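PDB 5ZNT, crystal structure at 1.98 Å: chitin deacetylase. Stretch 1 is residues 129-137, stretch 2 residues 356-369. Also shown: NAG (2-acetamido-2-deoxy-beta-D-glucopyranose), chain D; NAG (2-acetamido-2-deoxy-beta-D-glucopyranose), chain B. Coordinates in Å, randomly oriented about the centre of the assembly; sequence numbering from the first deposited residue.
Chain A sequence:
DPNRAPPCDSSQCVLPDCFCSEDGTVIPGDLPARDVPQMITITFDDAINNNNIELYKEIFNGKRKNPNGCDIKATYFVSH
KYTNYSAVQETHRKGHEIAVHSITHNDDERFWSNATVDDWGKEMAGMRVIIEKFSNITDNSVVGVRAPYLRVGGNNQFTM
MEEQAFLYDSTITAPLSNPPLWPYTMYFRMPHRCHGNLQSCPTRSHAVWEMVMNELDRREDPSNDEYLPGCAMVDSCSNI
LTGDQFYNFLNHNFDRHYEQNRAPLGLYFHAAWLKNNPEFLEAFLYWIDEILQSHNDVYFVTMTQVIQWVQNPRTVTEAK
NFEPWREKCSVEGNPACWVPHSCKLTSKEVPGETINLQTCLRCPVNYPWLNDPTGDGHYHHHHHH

Stretch 1 129-137: VIIEKFSNI
Stretch 2 (356-369) NLQTCLRCPVNYPW

The carbonyl at the end of a helix does the polar work of this contact: Phe134 O accepts a hydrogen bond from Thr359 OG1 at 2.8 Å and another from a water at 2.9 Å, and that water accepts from Cys360 N, also at 2.9 Å. The bond donated by Thr359 joins helix end to strand end; the same Thr359 OG1 also accepts from Leu361 N at 3.0 Å, within its own stretch. Thr359, chi1 t and extended at -160/152, suits the place because it can donate and accept at once.

Build residues 129-134 as helix. Ser135 follows at -103/2, then Asn136 at 51/55 closes a Schellman motif, with Asn136 N to Lys133 O at 3.1 Å and Ile137 N to Glu132 O at 3.0 Å. Run 356-359 as strand, then an irregular chain. Set the register with CA to CA distances of 5.8 Å for Phe134 and Thr359 and 7.2 Å for Ile130 and Pro368; it runs in opposite senses, the earlier helix residue meeting the later residue of the other stretch.

Phe134 (chi1 m, chi2 -74°) is buried and fills the centre, its CA-to-CB bond pointing sideways. Around the ring, Phe134 CE2 lies 3.6 Å from Pro368 CG, Phe134 CZ 3.8 Å from Pro364 CG, and Phe134 CD1 4.3 Å from both Leu357 CD2 and Leu361 CD2. The prolines offer compact apolar rings without a backbone NH to satisfy. One helical turn earlier, Ile130 (m, t) extends CD1 to 4.0 Å from Pro368 CB.

Leu361 (chi1 m, chi2 p) points toward the helix and packs CD2 3.7 Å from Lys133 CG. The lysine is all t: its methylenes supply apolar cover while Lys133 NZ is hydrogen-bonded elsewhere in the structure. Asn136 CB reaches 4.3 Å from Leu361 CD1, and Asn136 ND2 is covalently bonded to C1 of the chain D NAG at 1.5 Å. Together the stretches bury 457 Å².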

# COMPACT_ATOMS: atom_id res chain seq x y z
N VAL A 129 -15.36 6.97 0.69
CA VAL A 129 -16.70 7.20 0.15
C VAL A 129 -16.63 7.53 -1.34
O VAL A 129 -17.42 7.01 -2.15
CB VAL A 129 -17.39 8.33 0.94
CG1 VAL A 129 -18.57 8.94 0.14
CG2 VAL A 129 -17.85 7.83 2.32
N ILE A 130 -15.70 8.41 -1.73
CA ILE A 130 -15.56 8.77 -3.14
C ILE A 130 -15.30 7.53 -3.99
O ILE A 130 -15.96 7.31 -5.03
CB ILE A 130 -14.43 9.81 -3.31
CG1 ILE A 130 -14.76 11.08 -2.52
CG2 ILE A 130 -14.22 10.13 -4.81
CD1 ILE A 130 -13.65 12.14 -2.59
N ILE A 131 -14.34 6.71 -3.57
CA ILE A 131 -14.00 5.51 -4.35
C ILE A 131 -15.19 4.58 -4.45
O ILE A 131 -15.53 4.10 -5.55
CB ILE A 131 -12.81 4.78 -3.72
CG1 ILE A 131 -11.53 5.64 -3.82
CG2 ILE A 131 -12.60 3.43 -4.42
CD1 ILE A 131 -10.38 5.08 -2.97
N GLU A 132 -15.80 4.25 -3.30
CA GLU A 132 -16.90 3.29 -3.29
C GLU A 132 -18.04 3.75 -4.19
O GLU A 132 -18.62 2.95 -4.93
CB GLU A 132 -17.39 3.06 -1.85
CG GLU A 132 -16.37 2.27 -0.99
CD GLU A 132 -16.83 2.05 0.47
OE1 GLU A 132 -17.83 2.65 0.89
OE2 GLU A 132 -16.19 1.29 1.20
N LYS A 133 -18.33 5.06 -4.17
CA LYS A 133 -19.36 5.58 -5.05
C LYS A 133 -18.92 5.59 -6.51
O LYS A 133 -19.54 4.94 -7.36
CB LYS A 133 -19.80 6.99 -4.64
CG LYS A 133 -20.84 7.57 -5.62
CD LYS A 133 -21.48 8.85 -5.08
CE LYS A 133 -22.41 9.48 -6.17
NZ LYS A 133 -23.07 10.72 -5.63
N PHE A 134 -17.87 6.36 -6.85
CA PHE A 134 -17.59 6.60 -8.26
C PHE A 134 -16.88 5.45 -8.95
O PHE A 134 -16.87 5.43 -10.19
CB PHE A 134 -16.84 7.91 -8.43
CG PHE A 134 -17.70 9.07 -8.05
CD1 PHE A 134 -18.73 9.48 -8.91
CD2 PHE A 134 -17.58 9.65 -6.79
CE1 PHE A 134 -19.58 10.52 -8.55
CE2 PHE A 134 -18.44 10.69 -6.42
CZ PHE A 134 -19.43 11.13 -7.31
N SER A 135 -16.32 4.50 -8.21
CA SER A 135 -15.83 3.26 -8.81
C SER A 135 -16.79 2.10 -8.56
O SER A 135 -16.48 0.96 -8.93
CB SER A 135 -14.44 2.91 -8.25
OG SER A 135 -13.49 3.87 -8.69
N ASN A 136 -17.92 2.35 -7.90
CA ASN A 136 -18.95 1.34 -7.66
C ASN A 136 -18.36 0.07 -7.04
O ASN A 136 -18.49 -1.04 -7.55
CB ASN A 136 -19.72 1.03 -8.95
CG ASN A 136 -20.97 0.19 -8.69
OD1 ASN A 136 -21.48 0.15 -7.57
ND2 ASN A 136 -21.46 -0.47 -9.72
N ILE A 137 -17.66 0.27 -5.94
CA ILE A 137 -17.07 -0.84 -5.20
C ILE A 137 -17.96 -1.08 -4.00
O ILE A 137 -18.14 -0.20 -3.15
CB ILE A 137 -15.61 -0.53 -4.81
CG1 ILE A 137 -14.77 -0.43 -6.09
CG2 ILE A 137 -15.08 -1.61 -3.82
CD1 ILE A 137 -13.32 0.04 -5.86
N ASN A 356 -11.86 17.38 -14.29
CA ASN A 356 -12.53 16.30 -15.00
C ASN A 356 -12.49 15.04 -14.15
O ASN A 356 -11.42 14.61 -13.70
CB ASN A 356 -11.85 16.02 -16.34
CG ASN A 356 -12.10 17.11 -17.36
OD1 ASN A 356 -12.93 17.99 -17.15
ND2 ASN A 356 -11.37 17.05 -18.46
N LEU A 357 -13.64 14.43 -13.96
CA LEU A 357 -13.75 13.19 -13.22
C LEU A 357 -14.43 12.18 -14.13
O LEU A 357 -15.55 12.42 -14.58
CB LEU A 357 -14.56 13.40 -11.93
CG LEU A 357 -14.55 12.24 -10.94
CD1 LEU A 357 -14.76 12.80 -9.52
CD2 LEU A 357 -15.65 11.24 -11.26
N GLN A 358 -13.74 11.08 -14.42
CA GLN A 358 -14.33 10.05 -15.26
C GLN A 358 -14.90 8.94 -14.38
O GLN A 358 -14.28 8.54 -13.38
CB GLN A 358 -13.30 9.50 -16.25
CG GLN A 358 -12.61 10.56 -17.11
CD GLN A 358 -11.52 11.30 -16.34
OE1 GLN A 358 -11.04 10.82 -15.31
NE2 GLN A 358 -11.16 12.50 -16.81
N THR A 359 -16.10 8.47 -14.73
CA THR A 359 -16.82 7.48 -13.94
C THR A 359 -17.87 6.82 -14.84
O THR A 359 -18.39 7.45 -15.76
CB THR A 359 -17.49 8.11 -12.71
OG1 THR A 359 -18.24 7.12 -12.00
CG2 THR A 359 -18.44 9.24 -13.12
N CYS A 360 -18.19 5.57 -14.52
CA CYS A 360 -19.32 4.92 -15.20
C CYS A 360 -20.65 5.42 -14.67
O CYS A 360 -21.68 5.20 -15.32
CB CYS A 360 -19.25 3.40 -15.03
SG CYS A 360 -17.86 2.65 -15.88
N LEU A 361 -20.65 6.08 -13.52
CA LEU A 361 -21.86 6.67 -12.98
C LEU A 361 -22.21 7.94 -13.74
O LEU A 361 -21.36 8.56 -14.39
CB LEU A 361 -21.69 7.00 -11.50
CG LEU A 361 -21.99 5.96 -10.43
CD1 LEU A 361 -20.98 4.81 -10.51
CD2 LEU A 361 -21.93 6.67 -9.07
N ARG A 362 -23.48 8.35 -13.64
CA ARG A 362 -23.85 9.69 -14.09
C ARG A 362 -23.09 10.73 -13.28
O ARG A 362 -22.73 10.51 -12.12
CB ARG A 362 -25.36 9.94 -13.93
CG ARG A 362 -25.80 9.68 -12.51
CD ARG A 362 -26.91 10.60 -11.95
NE ARG A 362 -27.26 10.12 -10.61
CZ ARG A 362 -27.34 10.87 -9.51
NH1 ARG A 362 -27.14 12.19 -9.57
NH2 ARG A 362 -27.65 10.31 -8.35
N CYS A 363 -22.86 11.89 -13.89
CA CYS A 363 -22.06 12.91 -13.23
C CYS A 363 -22.80 13.43 -12.00
O CYS A 363 -24.01 13.61 -12.03
CB CYS A 363 -21.78 14.06 -14.20
SG CYS A 363 -20.80 13.49 -15.60
N PRO A 364 -22.09 13.69 -10.90
CA PRO A 364 -22.72 14.33 -9.74
C PRO A 364 -22.87 15.82 -10.01
O PRO A 364 -22.32 16.35 -10.98
CB PRO A 364 -21.70 14.06 -8.62
CG PRO A 364 -20.35 14.17 -9.38
CD PRO A 364 -20.63 13.54 -10.75
N VAL A 365 -23.60 16.53 -9.13
CA VAL A 365 -23.83 17.96 -9.39
C VAL A 365 -22.66 18.84 -8.97
O VAL A 365 -22.56 19.98 -9.44
CB VAL A 365 -25.12 18.49 -8.72
CG1 VAL A 365 -26.35 17.67 -9.17
CG2 VAL A 365 -25.01 18.51 -7.23
N ASN A 366 -21.76 18.33 -8.13
CA ASN A 366 -20.70 19.08 -7.47
C ASN A 366 -19.41 18.25 -7.56
O ASN A 366 -19.47 17.02 -7.55
CB ASN A 366 -21.14 19.30 -5.99
CG ASN A 366 -20.24 20.21 -5.21
OD1 ASN A 366 -19.83 21.26 -5.70
ND2 ASN A 366 -19.93 19.82 -3.98
N TYR A 367 -18.25 18.90 -7.63
CA TYR A 367 -16.99 18.15 -7.55
C TYR A 367 -16.76 17.62 -6.12
O TYR A 367 -16.70 18.41 -5.18
CB TYR A 367 -15.82 19.05 -7.95
CG TYR A 367 -14.51 18.33 -7.90
CD1 TYR A 367 -14.28 17.21 -8.69
CD2 TYR A 367 -13.50 18.78 -7.07
CE1 TYR A 367 -13.07 16.55 -8.66
CE2 TYR A 367 -12.28 18.13 -7.04
CZ TYR A 367 -12.08 17.02 -7.82
OH TYR A 367 -10.87 16.38 -7.75
N PRO A 368 -16.66 16.30 -5.92
CA PRO A 368 -16.46 15.78 -4.55
C PRO A 368 -15.22 16.37 -3.90
O PRO A 368 -14.18 16.55 -4.54
CB PRO A 368 -16.29 14.27 -4.76
CG PRO A 368 -17.04 14.01 -6.09
CD PRO A 368 -16.77 15.24 -6.93
N TRP A 369 -15.34 16.68 -2.61
CA TRP A 369 -14.20 17.15 -1.81
C TRP A 369 -14.50 16.87 -0.34
O TRP A 369 -15.45 16.16 0.00
CB TRP A 369 -13.90 18.63 -2.09
CG TRP A 369 -12.43 19.07 -1.81
CD1 TRP A 369 -11.98 19.86 -0.77
CD2 TRP A 369 -11.27 18.73 -2.59
NE1 TRP A 369 -10.60 20.03 -0.87
CE2 TRP A 369 -10.15 19.37 -1.98
CE3 TRP A 369 -11.07 17.96 -3.75
CZ2 TRP A 369 -8.85 19.23 -2.47
CZ3 TRP A 369 -9.77 17.84 -4.26
CH2 TRP A 369 -8.67 18.48 -3.61
C1 NAG D . -22.65 -1.29 -9.59
C2 NAG D . -23.81 -0.62 -10.37
C3 NAG D . -24.98 -1.60 -10.58
C4 NAG D . -24.49 -2.93 -11.13
C5 NAG D . -23.43 -3.48 -10.19
C6 NAG D . -22.86 -4.80 -10.65
C7 NAG D . -24.32 1.78 -10.21
C8 NAG D . -24.83 2.88 -9.32
N2 NAG D . -24.27 0.56 -9.66
O3 NAG D . -25.92 -1.02 -11.48
O4 NAG D . -25.58 -3.85 -11.23
O5 NAG D . -22.34 -2.55 -10.15
O6 NAG D . -22.55 -4.78 -12.03
O7 NAG D . -23.97 1.98 -11.37
C1 NAG B . -10.50 6.84 -17.77
C2 NAG B . -10.02 7.19 -19.16
C3 NAG B . -10.77 6.34 -20.18
C4 NAG B . -10.69 4.85 -19.82
C5 NAG B . -11.02 4.63 -18.35
C6 NAG B . -10.76 3.22 -17.88
C7 NAG B . -9.33 9.55 -19.04
C8 NAG B . -9.62 10.94 -19.53
N2 NAG B . -10.16 8.60 -19.47
O3 NAG B . -10.21 6.60 -21.46
O4 NAG B . -11.73 4.12 -20.46
O5 NAG B . -10.24 5.50 -17.52
O6 NAG B . -9.43 2.82 -18.18
O7 NAG B . -8.40 9.31 -18.26
O HOH W 1 -16.54 4.04 -12.71